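Local coordinates for peptidase S9 prolyl oligopeptidase catalytic domain-containing protein (Pyrococcus horikoshii, PDB 4HXF) that is an acylaminoacyl peptidase, probably a serine protease of the prolyl oligopeptidase family, that assembles into a self-compartmentalizing hexamer and selects its substrates through that assembly, at residues A[431-436]-A[510-515]; A[493-498]-A[520-525]. All blocks are in the same frame, centred on the assembly; numbering follows the deposited sequence. Where two conformers were deposited one is given.

Interaction 1: residues A[431-436]-A[510-515]; sequences ERTGLE and EVIGDN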
ATOM      1  N   GLU A 431      55.927   4.796  15.699  1.00 14.11           N
ATOM      2  CA  GLU A 431      56.761   5.679  14.901  1.00 13.88           C
ATOM      3  C   GLU A 431      57.607   4.928  13.886  1.00 14.48           C
ATOM      4  O   GLU A 431      58.486   5.518  13.279  1.00 15.95           O
ATOM      5  CB  GLU A 431      57.669   6.655  15.752  1.00 15.80           C
ATOM      6  CG  GLU A 431      56.852   7.478  16.746  1.00 15.54           C
ATOM      7  CD  GLU A 431      57.736   8.518  17.423  1.00 20.83           C
ATOM      8  OE1 GLU A 431      58.051   8.279  18.601  1.00 20.01           O
ATOM      9  OE2 GLU A 431      58.222   9.483  16.775  1.00 20.50           O
ATOM     10  N   ARG A 432      57.346   3.636  13.687  1.00 13.12           N
ATOM     11  CA  ARG A 432      58.155   2.780  12.797  1.00 14.20           C
ATOM     12  C   ARG A 432      57.337   1.960  11.834  1.00 13.92           C
ATOM     13  O   ARG A 432      57.781   0.927  11.327  1.00 13.98           O
ATOM     14  CB  ARG A 432      59.081   1.827  13.625  1.00 14.97           C
ATOM     15  CG  ARG A 432      59.899   2.474  14.689  1.00 20.02           C
ATOM     16  CD  ARG A 432      60.979   3.229  14.111  1.00 23.91           C
ATOM     17  NE  ARG A 432      62.096   2.371  13.585  1.00 23.52           N
ATOM     18  CZ  ARG A 432      63.110   2.986  12.958  1.00 26.99           C
ATOM     19  NH1 ARG A 432      63.097   4.345  12.840  1.00 27.82           N
ATOM     20  NH2 ARG A 432      64.036   2.307  12.324  1.00 22.02           N
ATOM     21  N   THR A 433      56.131   2.398  11.584  1.00 13.51           N
ATOM     22  CA  THR A 433      55.275   1.658  10.591  1.00 13.59           C
ATOM     23  C   THR A 433      55.923   1.556   9.188  1.00 15.10           C
ATOM     24  O   THR A 433      56.395   2.545   8.687  1.00 13.27           O
ATOM     25  CB  THR A 433      53.955   2.367  10.400  1.00 13.75           C
ATOM     26  OG1 THR A 433      54.115   3.732   9.973  1.00 14.66           O
ATOM     27  CG2 THR A 433      53.068   2.329  11.681  1.00 12.89           C
ATOM     28  N   GLY A 434      56.004   0.350   8.672  1.00 15.40           N
ATOM     29  CA  GLY A 434      56.611   0.143   7.322  1.00 13.77           C
ATOM     30  C   GLY A 434      58.101  -0.104   7.386  1.00 16.19           C
ATOM     31  O   GLY A 434      58.750  -0.390   6.390  1.00 16.00           O
ATOM     32  N   LEU A 435      58.697  -0.035   8.593  1.00 14.74           N
ATOM     33  CA  LEU A 435      60.138  -0.180   8.736  1.00 15.58           C
ATOM     34  C   LEU A 435      60.449  -1.599   9.182  1.00 16.11           C
ATOM     35  O   LEU A 435      60.365  -2.500   8.368  1.00 16.36           O
ATOM     36  CB  LEU A 435      60.726   0.931   9.666  1.00 15.07           C
ATOM     37  CG  LEU A 435      60.419   2.383   9.242  1.00 15.36           C
ATOM     38  CD1 LEU A 435      61.057   3.399  10.175  1.00 15.87           C
ATOM     39  CD2 LEU A 435      60.866   2.580   7.756  1.00 16.10           C
ATOM     40  N   GLU A 436      60.762  -1.821  10.442  1.00 16.30           N
ATOM     41  CA  GLU A 436      61.107  -3.213  10.866  1.00 16.38           C
ATOM     42  C   GLU A 436      59.939  -4.189  10.678  1.00 15.37           C
ATOM     43  O   GLU A 436      60.149  -5.365  10.355  1.00 15.74           O
ATOM     44  CB  GLU A 436      61.592  -3.240  12.306  1.00 17.27           C
ATOM     45  CG  GLU A 436      62.928  -2.600  12.595  1.00 18.32           C
ATOM     46  CD  GLU A 436      62.850  -1.074  12.635  1.00 19.84           C
ATOM     47  OE1 GLU A 436      61.814  -0.413  12.930  1.00 18.81           O
ATOM     48  OE2 GLU A 436      63.887  -0.469  12.355  1.00 23.95           O
ATOM     49  N   GLU A 510      50.186   8.629  18.383  1.00 14.70           N
ATOM     50  CA  GLU A 510      50.885   7.530  19.034  1.00 14.39           C
ATOM     51  C   GLU A 510      51.603   6.619  18.026  1.00 14.65           C
ATOM     52  O   GLU A 510      52.785   6.322  18.160  1.00 16.13           O
ATOM     53  CB  GLU A 510      49.862   6.717  19.815  1.00 16.05           C
ATOM     54  CG  GLU A 510      50.423   5.444  20.439  1.00 17.30           C
ATOM     55  CD  GLU A 510      49.513   4.829  21.477  1.00 18.33           C
ATOM     56  OE1 GLU A 510      49.598   3.557  21.495  1.00 15.75           O
ATOM     57  OE2 GLU A 510      49.005   5.620  22.344  1.00 17.34           O
ATOM     58  N   VAL A 511      50.854   6.207  16.964  1.00 14.15           N
ATOM     59  CA  VAL A 511      51.408   5.188  16.066  1.00 15.14           C
ATOM     60  C   VAL A 511      52.391   5.754  15.001  1.00 13.27           C
ATOM     61  O   VAL A 511      53.366   5.097  14.595  1.00 14.74           O
ATOM     62  CB  VAL A 511      50.301   4.293  15.426  1.00 18.56           C
ATOM     63  CG1 VAL A 511      50.945   3.263  14.482  1.00 20.59           C
ATOM     64  CG2 VAL A 511      49.539   3.643  16.555  1.00 20.49           C
ATOM     65  N   ILE A 512      52.138   6.984  14.546  1.00 15.00           N
ATOM     66  CA  ILE A 512      52.939   7.681  13.560  1.00 13.48           C
ATOM     67  C   ILE A 512      53.863   8.742  14.219  1.00 13.63           C
ATOM     68  O   ILE A 512      55.090   8.776  13.925  1.00 15.49           O
ATOM     69  CB  ILE A 512      52.094   8.321  12.427  1.00 12.56           C
ATOM     70  CG1 ILE A 512      51.038   7.278  12.004  1.00 13.18           C
ATOM     71  CG2 ILE A 512      52.969   8.799  11.266  1.00 12.25           C
ATOM     72  CD1 ILE A 512      51.598   5.964  11.528  1.00 13.11           C
ATOM     73  N   GLY A 513      53.314   9.591  15.063  1.00 13.59           N
ATOM     74  CA  GLY A 513      54.109  10.566  15.792  1.00 13.71           C
ATOM     75  C   GLY A 513      53.377  11.834  16.154  1.00 13.38           C
ATOM     76  O   GLY A 513      52.325  12.186  15.629  1.00 15.12           O
ATOM     77  N   ASP A 514      54.003  12.540  17.087  1.00 15.02           N
ATOM     78  CA  ASP A 514      53.497  13.882  17.518  1.00 16.05           C
ATOM     79  C   ASP A 514      53.722  14.958  16.439  1.00 17.16           C
ATOM     80  O   ASP A 514      54.430  14.811  15.482  1.00 17.14           O
ATOM     81  CB  ASP A 514      54.317  14.304  18.815  1.00 23.82           C
ATOM     82  CG  ASP A 514      53.741  13.666  20.068  1.00 40.75           C
ATOM     83  OD1 ASP A 514      52.566  13.169  19.991  1.00 45.24           O
ATOM     84  OD2 ASP A 514      54.434  13.612  21.123  1.00 44.08           O
ATOM     85  N   ASN A 515      53.091  16.088  16.712  1.00 18.16           N
ATOM     86  CA  ASN A 515      53.164  17.264  15.853  1.00 19.78           C
ATOM     87  C   ASN A 515      52.878  16.909  14.409  1.00 17.51           C
ATOM     88  O   ASN A 515      53.701  17.227  13.517  1.00 18.44           O
ATOM     89  CB  ASN A 515      54.492  17.967  15.965  1.00 22.38           C
ATOM     90  CG  ASN A 515      54.783  18.397  17.370  1.00 31.03           C
ATOM     91  OD1 ASN A 515      54.019  19.164  17.960  1.00 39.51           O
ATOM     92  ND2 ASN A 515      55.896  17.906  17.912  1.00 35.39           N
TER
HETATM   93  O   HOH W   1      57.351  10.295  14.348  1.00 19.82           O
HETATM   94  O   HOH W   2      54.978   5.077  12.222  1.00 15.63           O

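Interaction 2: residues A[493-498]-A[520-525]; sequences YWLTSY and ENYRKL. With Y3A (N-[(benzyloxy)carbonyl]glycyl-N-[(2S,3R)-4-chloro-3-hydroxy-1-phenylbutan-2-yl]glycinamide), chain B.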
ATOM      1  N   TYR A 493      47.917   7.530   3.256  1.00 10.45           N
ATOM      2  CA  TYR A 493      48.484   8.742   3.757  1.00 12.30           C
ATOM      3  C   TYR A 493      48.180   9.011   5.183  1.00 12.84           C
ATOM      4  O   TYR A 493      47.006   9.278   5.553  1.00 13.95           O
ATOM      5  CB  TYR A 493      48.038   9.943   2.865  1.00 13.42           C
ATOM      6  CG  TYR A 493      48.651  11.299   3.118  1.00 12.80           C
ATOM      7  CD1 TYR A 493      49.882  11.433   3.842  1.00 13.27           C
ATOM      8  CD2 TYR A 493      48.151  12.452   2.587  1.00 13.86           C
ATOM      9  CE1 TYR A 493      50.476  12.645   4.058  1.00 12.87           C
ATOM     10  CE2 TYR A 493      48.736  13.661   2.791  1.00 14.48           C
ATOM     11  CZ  TYR A 493      49.905  13.794   3.551  1.00 14.17           C
ATOM     12  OH  TYR A 493      50.510  14.977   3.696  1.00 15.26           O
ATOM     13  N   TRP A 494      49.209   8.932   6.056  1.00 12.04           N
ATOM     14  CA  TRP A 494      48.940   9.120   7.464  1.00 11.71           C
ATOM     15  C   TRP A 494      48.375  10.474   7.849  1.00 12.09           C
ATOM     16  O   TRP A 494      47.630  10.568   8.871  1.00 12.05           O
ATOM     17  CB  TRP A 494      50.180   8.797   8.318  1.00 11.98           C
ATOM     18  CG  TRP A 494      50.548   7.350   8.211  1.00 12.41           C
ATOM     19  CD1 TRP A 494      51.659   6.802   7.603  1.00 12.85           C
ATOM     20  CD2 TRP A 494      49.818   6.256   8.807  1.00 11.93           C
ATOM     21  NE1 TRP A 494      51.636   5.419   7.773  1.00 14.02           N
ATOM     22  CE2 TRP A 494      50.514   5.058   8.432  1.00 12.37           C
ATOM     23  CE3 TRP A 494      48.654   6.163   9.517  1.00 13.91           C
ATOM     24  CZ2 TRP A 494      50.120   3.792   8.860  1.00 13.87           C
ATOM     25  CZ3 TRP A 494      48.258   4.898   9.947  1.00 13.95           C
ATOM     26  CH2 TRP A 494      48.967   3.744   9.586  1.00 13.63           C
ATOM     27  N   LEU A 495      48.689  11.552   7.159  1.00 11.80           N
ATOM     28  CA  LEU A 495      48.249  12.830   7.649  1.00 11.71           C
ATOM     29  C   LEU A 495      46.735  12.938   7.574  1.00 12.09           C
ATOM     30  O   LEU A 495      46.083  13.444   8.500  1.00 13.08           O
ATOM     31  CB  LEU A 495      48.842  14.026   6.882  1.00 13.30           C
ATOM     32  CG  LEU A 495      48.604  15.380   7.520  1.00 13.92           C
ATOM     33  CD1 LEU A 495      49.191  15.545   8.912  1.00 16.89           C
ATOM     34  CD2 LEU A 495      49.145  16.537   6.720  1.00 17.38           C
ATOM     35  N   THR A 496      46.107  12.411   6.496  1.00 12.97           N
ATOM     36  CA  THR A 496      44.650  12.402   6.445  1.00 13.11           C
ATOM     37  C   THR A 496      44.012  11.423   7.410  1.00 12.68           C
ATOM     38  O   THR A 496      42.859  11.563   7.816  1.00 13.59           O
ATOM     39  CB  THR A 496      44.107  12.250   5.010  1.00 13.68           C
ATOM     40  OG1 THR A 496      44.472  10.963   4.536  1.00 14.61           O
ATOM     41  CG2 THR A 496      44.687  13.383   4.143  1.00 14.47           C
ATOM     42  N   SER A 497      44.719  10.311   7.742  1.00 12.06           N
ATOM     43  CA  SER A 497      44.238   9.473   8.802  1.00 12.45           C
ATOM     44  C   SER A 497      44.137  10.270  10.107  1.00 13.03           C
ATOM     45  O   SER A 497      43.128  10.260  10.811  1.00 12.92           O
ATOM     46  CB  SER A 497      45.183   8.262   8.948  1.00 13.98           C
ATOM     47  OG  SER A 497      44.822   7.462  10.123  1.00 15.87           O
ATOM     48  N   TYR A 498      45.214  10.953  10.482  1.00 12.48           N
ATOM     49  CA  TYR A 498      45.186  11.841  11.668  1.00 12.15           C
ATOM     50  C   TYR A 498      43.967  12.738  11.753  1.00 12.54           C
ATOM     51  O   TYR A 498      43.269  12.847  12.716  1.00 11.42           O
ATOM     52  CB  TYR A 498      46.502  12.633  11.779  1.00 12.36           C
ATOM     53  CG  TYR A 498      46.418  13.860  12.670  1.00 12.76           C
ATOM     54  CD1 TYR A 498      46.187  13.766  14.057  1.00 14.35           C
ATOM     55  CD2 TYR A 498      46.496  15.096  12.139  1.00 13.84           C
ATOM     56  CE1 TYR A 498      46.080  14.864  14.805  1.00 14.10           C
ATOM     57  CE2 TYR A 498      46.401  16.220  12.917  1.00 13.83           C
ATOM     58  CZ  TYR A 498      46.157  16.130  14.219  1.00 14.28           C
ATOM     59  OH  TYR A 498      46.035  17.280  14.964  1.00 16.27           O
ATOM     60  N   GLU A 520      57.789  14.942   9.580  1.00 16.72           N
ATOM     61  CA  GLU A 520      58.099  14.344   8.271  0.50 16.61           C
ATOM     62  C   GLU A 520      57.736  12.863   8.174  1.00 16.15           C
ATOM     63  O   GLU A 520      57.562  12.344   7.070  1.00 17.30           O
ATOM     64  CB  GLU A 520      59.566  14.586   7.894  0.50 16.63           C
ATOM     65  CG  GLU A 520      59.901  16.069   7.849  0.50 17.18           C
ATOM     66  N   ASN A 521      57.556  12.192   9.298  1.00 17.60           N
ATOM     67  CA  ASN A 521      57.220  10.776   9.190  1.00 18.73           C
ATOM     68  C   ASN A 521      55.835  10.538   8.542  1.00 15.21           C
ATOM     69  O   ASN A 521      55.562   9.486   8.010  1.00 15.44           O
ATOM     70  CB  ASN A 521      57.251  10.033  10.541  1.00 22.53           C
ATOM     71  CG  ASN A 521      58.679   9.593  10.881  1.00 31.43           C
ATOM     72  OD1 ASN A 521      59.465   9.339  10.005  1.00 30.39           O
ATOM     73  ND2 ASN A 521      59.066   9.723  12.181  1.00 35.22           N
ATOM     74  N   TYR A 522      54.961  11.543   8.584  1.00 15.41           N
ATOM     75  CA  TYR A 522      53.660  11.423   8.000  1.00 15.45           C
ATOM     76  C   TYR A 522      53.689  11.300   6.475  1.00 15.72           C
ATOM     77  O   TYR A 522      52.749  10.775   5.879  1.00 20.16           O
ATOM     78  CB  TYR A 522      52.763  12.614   8.419  1.00 13.98           C
ATOM     79  CG  TYR A 522      52.196  12.340   9.804  1.00 14.59           C
ATOM     80  CD1 TYR A 522      52.968  12.561  10.977  1.00 13.26           C
ATOM     81  CD2 TYR A 522      50.941  11.880   9.984  1.00 13.52           C
ATOM     82  CE1 TYR A 522      52.433  12.332  12.214  1.00 15.68           C
ATOM     83  CE2 TYR A 522      50.418  11.595  11.253  1.00 14.20           C
ATOM     84  CZ  TYR A 522      51.182  11.855  12.373  1.00 14.56           C
ATOM     85  OH  TYR A 522      50.667  11.521  13.610  1.00 13.82           O
ATOM     86  N   ARG A 523      54.759  11.827   5.868  1.00 15.50           N
ATOM     87  CA  ARG A 523      54.993  11.606   4.439  1.00 17.65           C
ATOM     88  C   ARG A 523      55.939  10.440   4.212  1.00 17.23           C
ATOM     89  O   ARG A 523      55.680   9.590   3.343  1.00 16.14           O
ATOM     90  CB  ARG A 523      55.645  12.869   3.837  1.00 20.83           C
ATOM     91  CG  ARG A 523      54.626  14.015   3.595  1.00 32.37           C
ATOM     92  CD  ARG A 523      55.431  15.309   3.316  1.00 45.56           C
ATOM     93  NE  ARG A 523      56.262  15.072   2.110  1.00 48.28           N
ATOM     94  CZ  ARG A 523      55.922  15.459   0.863  1.00 53.86           C
ATOM     95  NH1 ARG A 523      54.805  16.226   0.619  1.00 54.24           N
ATOM     96  NH2 ARG A 523      56.741  15.123  -0.146  1.00 40.29           N
ATOM     97  N   LYS A 524      57.016  10.344   4.996  1.00 16.86           N
ATOM     98  CA  LYS A 524      58.008   9.330   4.811  1.00 17.49           C
ATOM     99  C   LYS A 524      57.470   7.886   4.903  1.00 14.79           C
ATOM    100  O   LYS A 524      57.978   7.003   4.187  1.00 14.75           O
ATOM    101  CB  LYS A 524      59.203   9.443   5.824  1.00 21.73           C
ATOM    102  CG  LYS A 524      60.207   8.319   5.782  1.00 32.06           C
ATOM    103  CD  LYS A 524      61.331   8.370   6.874  1.00 43.78           C
ATOM    104  CE  LYS A 524      62.040   6.987   7.023  1.00 45.22           C
ATOM    105  NZ  LYS A 524      62.945   6.863   8.232  1.00 43.28           N
ATOM    106  N   LEU A 525      56.529   7.654   5.792  1.00 14.90           N
ATOM    107  CA  LEU A 525      55.997   6.338   5.944  1.00 13.20           C
ATOM    108  C   LEU A 525      54.627   6.105   5.261  1.00 13.14           C
ATOM    109  O   LEU A 525      53.908   5.152   5.581  1.00 13.76           O
ATOM    110  CB  LEU A 525      55.880   5.990   7.413  1.00 14.75           C
ATOM    111  CG  LEU A 525      57.221   6.188   8.115  1.00 15.38           C
ATOM    112  CD1 LEU A 525      56.963   5.995   9.657  1.00 16.65           C
ATOM    113  CD2 LEU A 525      58.333   5.289   7.532  1.00 15.35           C
TER
HETATM  114  N3  Y3A B 701      41.968  -0.734  16.411  1.00 31.19           N
HETATM  115  CA3 Y3A B 701      43.032  -0.150  15.572  1.00 29.62           C
HETATM  116  C3  Y3A B 701      42.385   0.066  14.200  1.00 23.84           C
HETATM  117  O3  Y3A B 701      41.202   0.148  13.941  1.00 22.30           O
HETATM  118  C4  Y3A B 701      42.550  -1.385  11.128  1.00 17.83           C
HETATM  119  O4  Y3A B 701      43.690  -2.149  11.290  1.00 19.01           O
HETATM  120  CA4 Y3A B 701      42.843   0.008  11.655  1.00 14.44           C
HETATM  121  N4  Y3A B 701      43.375  -0.184  13.031  1.00 19.47           N
HETATM  122  CB4 Y3A B 701      44.044   0.746  10.993  1.00 16.03           C
HETATM  123  CG4 Y3A B 701      44.302   2.103  11.559  1.00 16.26           C
HETATM  124  CD1 Y3A B 701      43.414   3.187  11.487  1.00 18.37           C
HETATM  125  CD2 Y3A B 701      45.536   2.360  12.141  1.00 19.95           C
HETATM  126  CE1 Y3A B 701      43.700   4.439  12.000  1.00 18.86           C
HETATM  127  CE2 Y3A B 701      45.838   3.607  12.669  1.00 18.80           C
HETATM  128  CZ4 Y3A B 701      44.926   4.616  12.623  1.00 18.58           C
HETATM  129  C15 Y3A B 701      41.114  -1.948  11.445  1.00 18.18           C

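Interaction 1: residues A[431-436]-A[510-515]
Glu-431 and Val-511 are joined by the one direct hydrogen bond between these segments, from Glu-431 N to Val-511 O over 2.8 Å. It ties the loop between helices 423-427 and 436-451 to the end of helix 504-511 in the hydrolase domain. The donor stands above the carbonyl plane, which it leaves by 50°. The same oxygen also accepts from a water, which itself accepts from Thr-433 N at 3.0 Å, so the last helical residue of 504-511 meets two partners beyond the helix.

The side chain of Glu-431 leaves with CG anti to its carbonyl carbon, which lays CG on Ile-512 O at 3.6 Å; the chain beyond runs extended and carries OE2 to a second water, which donates to both Glu-431 OE2 and Ile-512 O. A long acidic chain suits this place because CB and CG lie against that carbonyl while OE2 shares its water. Glu-431 OE1 is bonded to hexanediol, probably a crystallisation additive.

Thr-433 offers a methyl as well as a hydroxyl. Its CG2 meets Val-511 CG1 at 3.6 Å, the side chains crossing at about a right angle. Ile-512 CB points away from the loop, yet with chi1 -44° and chi2 -58° CD1 comes back to lie 3.7 Å from Thr-433 OG1. Gly-513 is the first residue past helix 504-511 to leave helical backbone angles, with a positive phi at which a CB would jam against Ile-512 O.

A type II turn runs from Arg-432 to Leu-435. Arg-432 and Glu-436 form a side-on salt bridge, NE and NH2 each taking one carboxylate oxygen. The Val-511 and Ile-512 carbonyls at the helix end are thus met by the loop's N-H and by waters, while methyls of Thr-433, Val-511 and Ile-512 pack beside them.

Interaction 2: residues A[493-498]-A[520-525]
Trp-494 and Tyr-522 make the chief apolar contact, Trp-494 CB lying 3.6 Å from Tyr-522 CD2. The tyrosine ring turns its CD2-CE2 side to the first turn of helix 494-500, with Leu-495 N at its edge near the ring plane. Leu-495 CD1 is 4.2 Å from Tyr-522 CD2, and Tyr-498 CB 4.1 Å from Tyr-522 CE2. A tyrosine suits the place because its ring, at CD2 and CE2, packs on the start of helix 494-500 while its hydroxyl is bonded to Gly-513 O. Tyr-493 makes a ring-edge approach, CE1 lying 3.5 Å from Tyr-522 O, an oxygen hydrogen-bonded by Ser-526 OG.

Polar contacts are fewer. Trp-494 CG is anti to the carbonyl carbon (chi1 -65°), and chi2 of 111° then sets CD1 on the side of Leu-525. There NE1, at the indole edge, gives a weak, bent hydrogen bond to Leu-525 O at 3.2 Å; that oxygen also accepts from Tyr-470 OH. The Tyr-493 hydroxyl bonds to Tyr-493 OH of the second subunit, just as Tyr-498 OH reaches Asp-563 of that subunit.

Toward the inhibitor, Trp-494 CZ3 lies 3.9 Å from Y3A CE2, and Ser-497 OG, bonded to Asp-508, is 3.7 Å from Y3A CE1. An alanine in place of Trp-494 would probably open a gap between Leu-525 and the inhibitor's phenyl ring and leave Leu-525 O without its weak indole bond. The indole thus spans from the 520-525 turn to the phenyl pocket, and largely nonpolar packing, supplemented by one weak bond, joins that pocket wall to the subunit interface.

Overall arrangement
From the N terminus, the chain passes the seven four-stranded sheets of the beta-propeller before reaching the mixed sheet of the alpha/beta-hydrolase domain, where both contacts lie. The loop 431-436, between helices 423-427 and 436-451, meets the end of helix 504-511, so interaction 1 closes a loop of 73 residues. Interaction 2 closes a shorter one of 21, joining helix 494-500 to helix 521-524. Their segments alternate in the order 431-436, 493-498, 510-515, 520-525, so the loops cross rather than nest. With centres about 9 Å apart, the contacts meet directly: Ile-512 CD1 packs on Trp-494 CD2, and Thr-433 O touches Leu-525 CD2.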